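Local structure of invasion-associated protein (Mycobacterium tuberculosis, 4LJ1) at residues V77-A82 / P126-V131; G85-Y90 / V98-G103; K104-E109 / V116-T121. The protein binds peptidoglycan through an NlpC/p60 domain adapted to a non-catalytic role, and is probably involved in stabilising the mycobacterial cell wall. All coordinates share one frame; numbering follows the deposited sequence. Where two conformers were deposited one is given.

Contact 1: V77-A82 / P126-V131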
# COMPACT_ATOMS: atom_id res chain seq x y z
N VAL A 77 -14.17 -0.68 -2.48
CA VAL A 77 -14.71 -1.46 -1.36
C VAL A 77 -15.05 -0.48 -0.21
O VAL A 77 -14.21 0.32 0.20
CB VAL A 77 -13.55 -2.37 -0.81
CG1 VAL A 77 -13.91 -3.06 0.51
CG2 VAL A 77 -13.12 -3.38 -1.89
N LEU A 78 -16.25 -0.54 0.32
CA LEU A 78 -16.60 0.24 1.50
C LEU A 78 -15.88 -0.28 2.74
O LEU A 78 -15.63 -1.48 2.84
CB LEU A 78 -18.12 0.22 1.74
CG LEU A 78 -18.94 1.00 0.69
CD1 LEU A 78 -20.38 0.51 0.64
CD2 LEU A 78 -18.85 2.49 0.96
N PRO A 79 -15.55 0.59 3.69
CA PRO A 79 -14.82 0.13 4.88
C PRO A 79 -15.45 -1.04 5.64
O PRO A 79 -14.74 -1.90 6.14
CB PRO A 79 -14.73 1.39 5.74
CG PRO A 79 -14.70 2.51 4.74
CD PRO A 79 -15.64 2.06 3.64
N GLN A 80 -16.77 -1.09 5.70
CA GLN A 80 -17.43 -2.18 6.40
C GLN A 80 -17.29 -3.54 5.74
O GLN A 80 -17.64 -4.57 6.31
CB GLN A 80 -18.90 -1.85 6.62
CG GLN A 80 -19.15 -0.84 7.73
CD GLN A 80 -19.06 -1.47 9.11
OE1 GLN A 80 -19.87 -2.34 9.47
NE2 GLN A 80 -18.08 -1.04 9.89
N GLN A 81 -16.77 -3.53 4.51
CA GLN A 81 -16.56 -4.72 3.69
C GLN A 81 -15.05 -5.01 3.51
O GLN A 81 -14.67 -5.89 2.75
CB GLN A 81 -17.24 -4.52 2.34
CG GLN A 81 -18.76 -4.40 2.44
CD GLN A 81 -19.40 -3.68 1.25
OE1 GLN A 81 -20.58 -3.31 1.30
NE2 GLN A 81 -18.63 -3.48 0.19
N ALA A 82 -14.19 -4.29 4.23
CA ALA A 82 -12.73 -4.41 4.07
C ALA A 82 -12.24 -5.81 4.41
O ALA A 82 -12.77 -6.47 5.30
CB ALA A 82 -12.03 -3.40 4.96
N PRO A 126 -12.76 7.63 1.05
CA PRO A 126 -13.95 6.87 1.48
C PRO A 126 -14.04 5.39 1.09
O PRO A 126 -14.88 4.68 1.63
CB PRO A 126 -15.13 7.63 0.86
CG PRO A 126 -14.58 8.79 0.16
CD PRO A 126 -13.12 8.90 0.40
N TYR A 127 -13.29 4.98 0.09
CA TYR A 127 -13.25 3.60 -0.35
C TYR A 127 -11.84 3.05 -0.21
O TYR A 127 -10.85 3.78 -0.40
CB TYR A 127 -13.64 3.51 -1.81
CG TYR A 127 -15.06 3.81 -2.13
CD1 TYR A 127 -16.05 2.87 -1.87
CD2 TYR A 127 -15.43 4.99 -2.73
CE1 TYR A 127 -17.38 3.10 -2.21
CE2 TYR A 127 -16.75 5.23 -3.07
CZ TYR A 127 -17.72 4.28 -2.78
OH TYR A 127 -19.02 4.53 -3.08
N LEU A 128 -11.73 1.76 0.11
CA LEU A 128 -10.52 0.97 -0.08
C LEU A 128 -10.53 0.43 -1.51
O LEU A 128 -11.57 0.47 -2.21
CB LEU A 128 -10.44 -0.17 0.94
CG LEU A 128 -10.22 0.18 2.42
CD1 LEU A 128 -11.52 0.67 3.06
CD2 LEU A 128 -9.62 -1.00 3.19
N VAL A 129 -9.41 -0.14 -1.93
CA VAL A 129 -9.34 -0.83 -3.22
C VAL A 129 -9.01 -2.29 -2.99
O VAL A 129 -8.08 -2.63 -2.26
CB VAL A 129 -8.30 -0.21 -4.15
CG1 VAL A 129 -7.90 -1.16 -5.29
CG2 VAL A 129 -8.81 1.13 -4.66
N ARG A 130 -9.75 -3.17 -3.66
CA ARG A 130 -9.45 -4.58 -3.69
C ARG A 130 -8.73 -4.90 -4.99
O ARG A 130 -9.26 -4.74 -6.07
CB ARG A 130 -10.70 -5.42 -3.59
CG ARG A 130 -10.36 -6.91 -3.49
CD ARG A 130 -11.39 -7.70 -2.73
NE ARG A 130 -11.62 -7.13 -1.43
CZ ARG A 130 -12.78 -7.13 -0.81
NH1 ARG A 130 -13.85 -7.75 -1.32
NH2 ARG A 130 -12.86 -6.54 0.37
N VAL A 131 -7.51 -5.39 -4.86
CA VAL A 131 -6.65 -5.65 -5.99
C VAL A 131 -6.89 -7.05 -6.55
O VAL A 131 -6.98 -7.22 -7.76
CB VAL A 131 -5.19 -5.52 -5.52
CG1 VAL A 131 -4.23 -5.83 -6.64
CG2 VAL A 131 -4.94 -4.12 -4.97
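V77 and L128 face each other as an antiparallel hydrogen-bonded pair, and the contact is densest around them. V77 N donates to L128 O at 2.9 Å, while L128 N returns a bond to V77 O. The V77 side chain turns CG2 across the R130 chain, 3.6 Å from R130 CB, and the same methyl lies over one face of the guanidinium, off-centre. A bend at chi3 (-54°) swings that guanidinium back over V77, where NH2 reaches Q81 O at 3.1 Å with the carbonyl oxygen in the guanidinium plane; NE is taken by a salt bridge to D86. The pairing is a short antiparallel bridge between strands 75-77 and 128-130, and the chain leaves it through a 3-10 turn at 79-81, where Q81 N bonds to L78 O. L128 directs CD1 to P79 CG (4.0 Å) and CD2 to A82 CB (3.8 Å), at the two ends of the turn. On a partly exposed flank, L78 lays CD2 alongside the CE1 corner of the Y127 ring, 3.5 Å from CE1; the Y127 hydroxyl hydrogen-bonds the C-terminal carboxylate of A147. The solvent side is formed by two exposed prolines, P79 meeting P126 at its carbonyl oxygen.

Contact 2: G85-Y90 / V98-G103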
# COMPACT_ATOMS: atom_id res chain seq x y z
N GLY A 85 -5.36 -7.25 2.84
CA GLY A 85 -4.84 -7.13 1.49
C GLY A 85 -5.43 -5.96 0.72
O GLY A 85 -4.85 -5.52 -0.27
N ASP A 86 -6.58 -5.45 1.14
CA ASP A 86 -7.14 -4.28 0.48
C ASP A 86 -6.19 -3.09 0.73
O ASP A 86 -5.49 -3.04 1.72
CB ASP A 86 -8.52 -3.95 1.05
CG ASP A 86 -9.60 -4.95 0.66
OD1 ASP A 86 -9.38 -5.79 -0.25
OD2 ASP A 86 -10.71 -4.86 1.24
N LEU A 87 -6.25 -2.12 -0.18
CA LEU A 87 -5.45 -0.89 -0.06
C LEU A 87 -6.29 0.24 0.52
O LEU A 87 -7.44 0.45 0.11
CB LEU A 87 -4.96 -0.50 -1.46
CG LEU A 87 -4.02 -1.48 -2.16
CD1 LEU A 87 -3.68 -0.95 -3.55
CD2 LEU A 87 -2.77 -1.71 -1.33
N ILE A 88 -5.70 0.92 1.49
CA ILE A 88 -6.25 2.11 2.12
C ILE A 88 -5.58 3.33 1.50
O ILE A 88 -4.37 3.31 1.26
CB ILE A 88 -5.98 2.06 3.64
CG1 ILE A 88 -6.77 0.93 4.30
CG2 ILE A 88 -6.31 3.41 4.30
CD1 ILE A 88 -6.26 0.56 5.68
N PHE A 89 -6.35 4.38 1.26
CA PHE A 89 -5.82 5.61 0.68
C PHE A 89 -6.10 6.81 1.56
O PHE A 89 -7.05 6.82 2.36
CB PHE A 89 -6.42 5.84 -0.71
CG PHE A 89 -6.05 4.78 -1.70
CD1 PHE A 89 -6.74 3.61 -1.77
CD2 PHE A 89 -4.99 4.98 -2.56
CE1 PHE A 89 -6.38 2.61 -2.67
CE2 PHE A 89 -4.62 4.00 -3.46
CZ PHE A 89 -5.32 2.81 -3.51
N TYR A 90 -5.27 7.82 1.37
CA TYR A 90 -5.45 9.14 1.94
C TYR A 90 -5.52 10.17 0.83
O TYR A 90 -4.88 10.05 -0.21
CB TYR A 90 -4.31 9.46 2.96
CG TYR A 90 -4.42 8.54 4.15
CD1 TYR A 90 -5.23 8.86 5.22
CD2 TYR A 90 -3.85 7.27 4.14
CE1 TYR A 90 -5.42 7.98 6.28
CE2 TYR A 90 -4.03 6.40 5.20
CZ TYR A 90 -4.85 6.75 6.25
OH TYR A 90 -5.08 5.87 7.28
N VAL A 98 -0.98 5.84 0.21
CA VAL A 98 -1.56 4.49 0.19
C VAL A 98 -0.93 3.66 1.28
O VAL A 98 0.26 3.86 1.60
CB VAL A 98 -1.41 3.85 -1.22
CG1 VAL A 98 0.07 3.71 -1.63
CG2 VAL A 98 -2.14 2.52 -1.32
N ALA A 99 -1.69 2.71 1.82
CA ALA A 99 -1.23 1.78 2.84
C ALA A 99 -1.89 0.44 2.60
O ALA A 99 -2.88 0.36 1.89
CB ALA A 99 -1.56 2.30 4.24
N LEU A 100 -1.32 -0.62 3.17
CA LEU A 100 -1.82 -1.98 2.98
C LEU A 100 -2.62 -2.40 4.22
O LEU A 100 -2.08 -2.45 5.33
CB LEU A 100 -0.64 -2.92 2.77
CG LEU A 100 -0.94 -4.41 2.51
CD1 LEU A 100 -1.73 -4.60 1.21
CD2 LEU A 100 0.33 -5.22 2.50
N TYR A 101 -3.91 -2.71 4.05
CA TYR A 101 -4.71 -3.16 5.18
C TYR A 101 -4.33 -4.58 5.57
O TYR A 101 -4.25 -5.45 4.72
CB TYR A 101 -6.21 -3.08 4.85
CG TYR A 101 -7.12 -3.34 6.04
CD1 TYR A 101 -6.87 -2.75 7.27
CD2 TYR A 101 -8.20 -4.19 5.96
CE1 TYR A 101 -7.66 -2.99 8.37
CE2 TYR A 101 -9.02 -4.41 7.06
CZ TYR A 101 -8.74 -3.82 8.27
OH TYR A 101 -9.51 -4.04 9.41
N LEU A 102 -4.12 -4.79 6.86
CA LEU A 102 -3.69 -6.09 7.38
C LEU A 102 -4.80 -6.87 8.07
O LEU A 102 -4.57 -8.00 8.50
CB LEU A 102 -2.55 -5.90 8.38
CG LEU A 102 -1.30 -5.20 7.85
CD1 LEU A 102 -0.33 -4.90 8.96
CD2 LEU A 102 -0.63 -6.03 6.75
N GLY A 103 -5.99 -6.28 8.14
CA GLY A 103 -7.07 -6.81 8.95
C GLY A 103 -6.96 -6.35 10.39
O GLY A 103 -5.92 -5.83 10.83
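The F89 ring carries V98 CG2 on one face, a CH-pi contact with the methyl 4.0 Å from the ring centroid and displaced toward the rim near CE2. With V98 CG1 at chi1 61°, CG2 falls anti to the backbone N, on the side where the F89 ring lies. The ring also meets Y71 of helix 67-73 in an edge-to-face pair. The Y101 ring has the backbone N of G103 centred over one face, and I88 CD1 approaches it obliquely, 3.7 Å from Y101 CD1; the Y101 hydroxyl is hydrogen-bonded with G105 N.

Between these rings the backbones run antiparallel. I88 and A99 form a hydrogen-bonded pair, I88 N to A99 O at 2.9 Å and A99 N to I88 O at 2.8 Å, while L87-L100 and F89-V98 are the non-hydrogen-bonded pairs. Before strand 87-90 begins, D86 and G85 already pair with Y101: Y101 N donates to D86 O at 2.8 Å, and G85 N to Y101 O at 2.8 Å. The positive phi of G85 (96°) would push a CB against the preceding carbonyl oxygen, which suits glycine. L100 CD1 packs against the G85 carbonyl, 3.6 Å from G85 O, and lies 4.0 Å from L87 CD2.

Alternation sorts the side chains. L87, V98 and L100 press on I52 of helix 48-57, with Y56 also touching L100, a helix-on-sheet packing consistent with the papain-like fold of the NlpC/P60 family. I88 and A99 face the other way, onto M107 of strand 106-110; I88 also touches V119, in the loop after strand 114-118, and L128 of strand 128-130.

Contact 3: K104-E109 / V116-T121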
# COMPACT_ATOMS: atom_id res chain seq x y z
N LYS A 104 -8.04 -6.57 11.14
CA LYS A 104 -8.08 -6.27 12.58
C LYS A 104 -7.67 -4.82 12.93
O LYS A 104 -7.06 -4.54 13.96
CB LYS A 104 -7.22 -7.28 13.35
CG LYS A 104 -7.73 -8.72 13.26
CD LYS A 104 -6.83 -9.69 14.01
CE LYS A 104 -7.53 -11.00 14.35
NZ LYS A 104 -8.30 -11.54 13.19
N GLY A 105 -8.01 -3.89 12.04
CA GLY A 105 -7.81 -2.48 12.31
C GLY A 105 -6.37 -2.00 12.18
O GLY A 105 -6.06 -0.91 12.67
N GLN A 106 -5.50 -2.78 11.53
CA GLN A 106 -4.09 -2.48 11.38
C GLN A 106 -3.74 -2.30 9.91
O GLN A 106 -4.31 -2.94 9.03
CB GLN A 106 -3.24 -3.63 11.95
CG GLN A 106 -3.54 -4.00 13.39
CD GLN A 106 -3.13 -2.92 14.36
OE1 GLN A 106 -2.32 -2.05 14.04
NE2 GLN A 106 -3.70 -2.96 15.55
N MET A 107 -2.75 -1.43 9.66
CA MET A 107 -2.25 -1.23 8.32
C MET A 107 -0.74 -1.21 8.31
O MET A 107 -0.11 -0.86 9.29
CB MET A 107 -2.79 0.07 7.72
CG MET A 107 -2.39 1.36 8.42
SD MET A 107 -3.25 2.78 7.69
CE MET A 107 -2.51 4.10 8.67
N LEU A 108 -0.15 -1.54 7.16
CA LEU A 108 1.27 -1.40 6.91
C LEU A 108 1.45 -0.12 6.08
O LEU A 108 0.89 0.01 5.00
CB LEU A 108 1.79 -2.62 6.13
CG LEU A 108 3.30 -2.64 5.90
CD1 LEU A 108 4.06 -2.86 7.19
CD2 LEU A 108 3.66 -3.69 4.85
N GLU A 109 2.23 0.81 6.63
CA GLU A 109 2.45 2.10 6.03
C GLU A 109 3.92 2.46 6.02
O GLU A 109 4.74 1.78 6.63
CB GLU A 109 1.67 3.19 6.80
CG GLU A 109 2.18 3.37 8.21
CD GLU A 109 1.63 4.61 8.86
OE1 GLU A 109 1.04 5.46 8.16
OE2 GLU A 109 1.89 4.78 10.05
N VAL A 116 3.87 -1.15 11.02
CA VAL A 116 2.48 -1.47 11.27
C VAL A 116 1.93 -0.42 12.23
O VAL A 116 2.56 -0.09 13.23
CB VAL A 116 2.32 -2.88 11.86
CG1 VAL A 116 0.88 -3.15 12.24
CG2 VAL A 116 2.86 -3.95 10.90
N SER A 117 0.74 0.09 11.94
CA SER A 117 0.08 1.13 12.75
C SER A 117 -1.42 0.90 12.72
O SER A 117 -1.93 0.41 11.73
CB SER A 117 0.28 2.51 12.13
OG SER A 117 1.61 2.83 11.86
N PRO A 118 -2.17 1.32 13.74
CA PRO A 118 -3.62 1.26 13.62
C PRO A 118 -4.10 2.14 12.46
O PRO A 118 -3.53 3.19 12.20
CB PRO A 118 -4.09 1.82 14.97
CG PRO A 118 -2.98 1.53 15.91
CD PRO A 118 -1.73 1.65 15.10
N VAL A 119 -5.15 1.69 11.78
CA VAL A 119 -5.73 2.50 10.73
C VAL A 119 -6.19 3.84 11.29
O VAL A 119 -6.77 3.90 12.40
CB VAL A 119 -6.92 1.77 10.09
CG1 VAL A 119 -7.64 2.67 9.08
CG2 VAL A 119 -6.48 0.46 9.45
N ARG A 120 -5.94 4.93 10.56
CA ARG A 120 -6.37 6.27 10.94
C ARG A 120 -7.44 6.71 9.94
O ARG A 120 -7.24 6.64 8.73
CB ARG A 120 -5.22 7.28 10.84
CG ARG A 120 -3.99 7.08 11.72
CD ARG A 120 -2.83 7.99 11.21
NE ARG A 120 -1.72 7.29 10.53
CZ ARG A 120 -1.32 7.48 9.27
NH1 ARG A 120 -1.94 8.32 8.46
NH2 ARG A 120 -0.31 6.79 8.81
N THR A 121 -8.58 7.19 10.41
CA THR A 121 -9.58 7.64 9.45
C THR A 121 -9.40 9.13 9.09
O THR A 121 -9.98 9.56 8.12
CB THR A 121 -11.01 7.44 9.94
OG1 THR A 121 -11.11 8.06 11.21
CG2 THR A 121 -11.36 5.96 10.04
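M107 runs along V119 and ends at R120. Its CG sits in the crowded position between backbone N and carbonyl carbon (chi1 63°), and beyond CG the chain is fully extended. CB lies 4.1 Å from V119 CG2; CG rests 3.5 Å from S117 O; SD passes 3.9 Å from V119 CA; CE finishes over one face of the R120 guanidinium, offset toward its rim. That last layer describes one of two deposited R120 conformers, and in it the approach of E109 OE1 to R120 NH2 is too short to be trusted, leaving their salt bridge doubtful. E109 OE2 accepts a hydrogen bond from S117 OG at 2.7 Å, in one of two deposited conformers of S117, and a further one from Q115 NE2. M107 also touches I88, Y90 and A99 of the neighbouring strands.

The backbones pair at M107 and S117. M107 N donates to S117 O at 2.9 Å and S117 N to M107 O at the same length. One step on, V119 N bonds to G105 O, and the positive phi of G105 favours glycine there. P118, which has no N-H to give, falls at a non-hydrogen-bonded position opposite Q106. On the sheet face that M107 and S117 do not use, L108 CD1 meets V116 CG2 at 4.0 Å, the two side chains crossing at about a right angle, and V116 continues onto L102.

This is a beta hairpin of strands 106-110 and 114-118, the last two strands of the four-stranded antiparallel meander in this NlpC/P60 domain.

From the N terminus, the chain enters contact 1 at 77-82 but closes it only at 126-131, the widest loop of the three. Contacts 2 and 3 both fall within that loop and follow in series without crossing: 85-90 pairs with 98-103, then 104-109 with 116-121. Strands 97-103 and 106-110 are neighbours, joined through L100 O and L108 N, while Y90 OH bonds to R120 O across the two hairpins. Returning strand 128-130 joins contact 1 to contact 2 through V129 O with L87 N. Contacts 1 and 3 do not touch, their nearest atoms about 7 Å apart; strand 87-90 bonds to 128-130 and to 97-103, which in turn pairs with 106-110, and contact 2 thus links them.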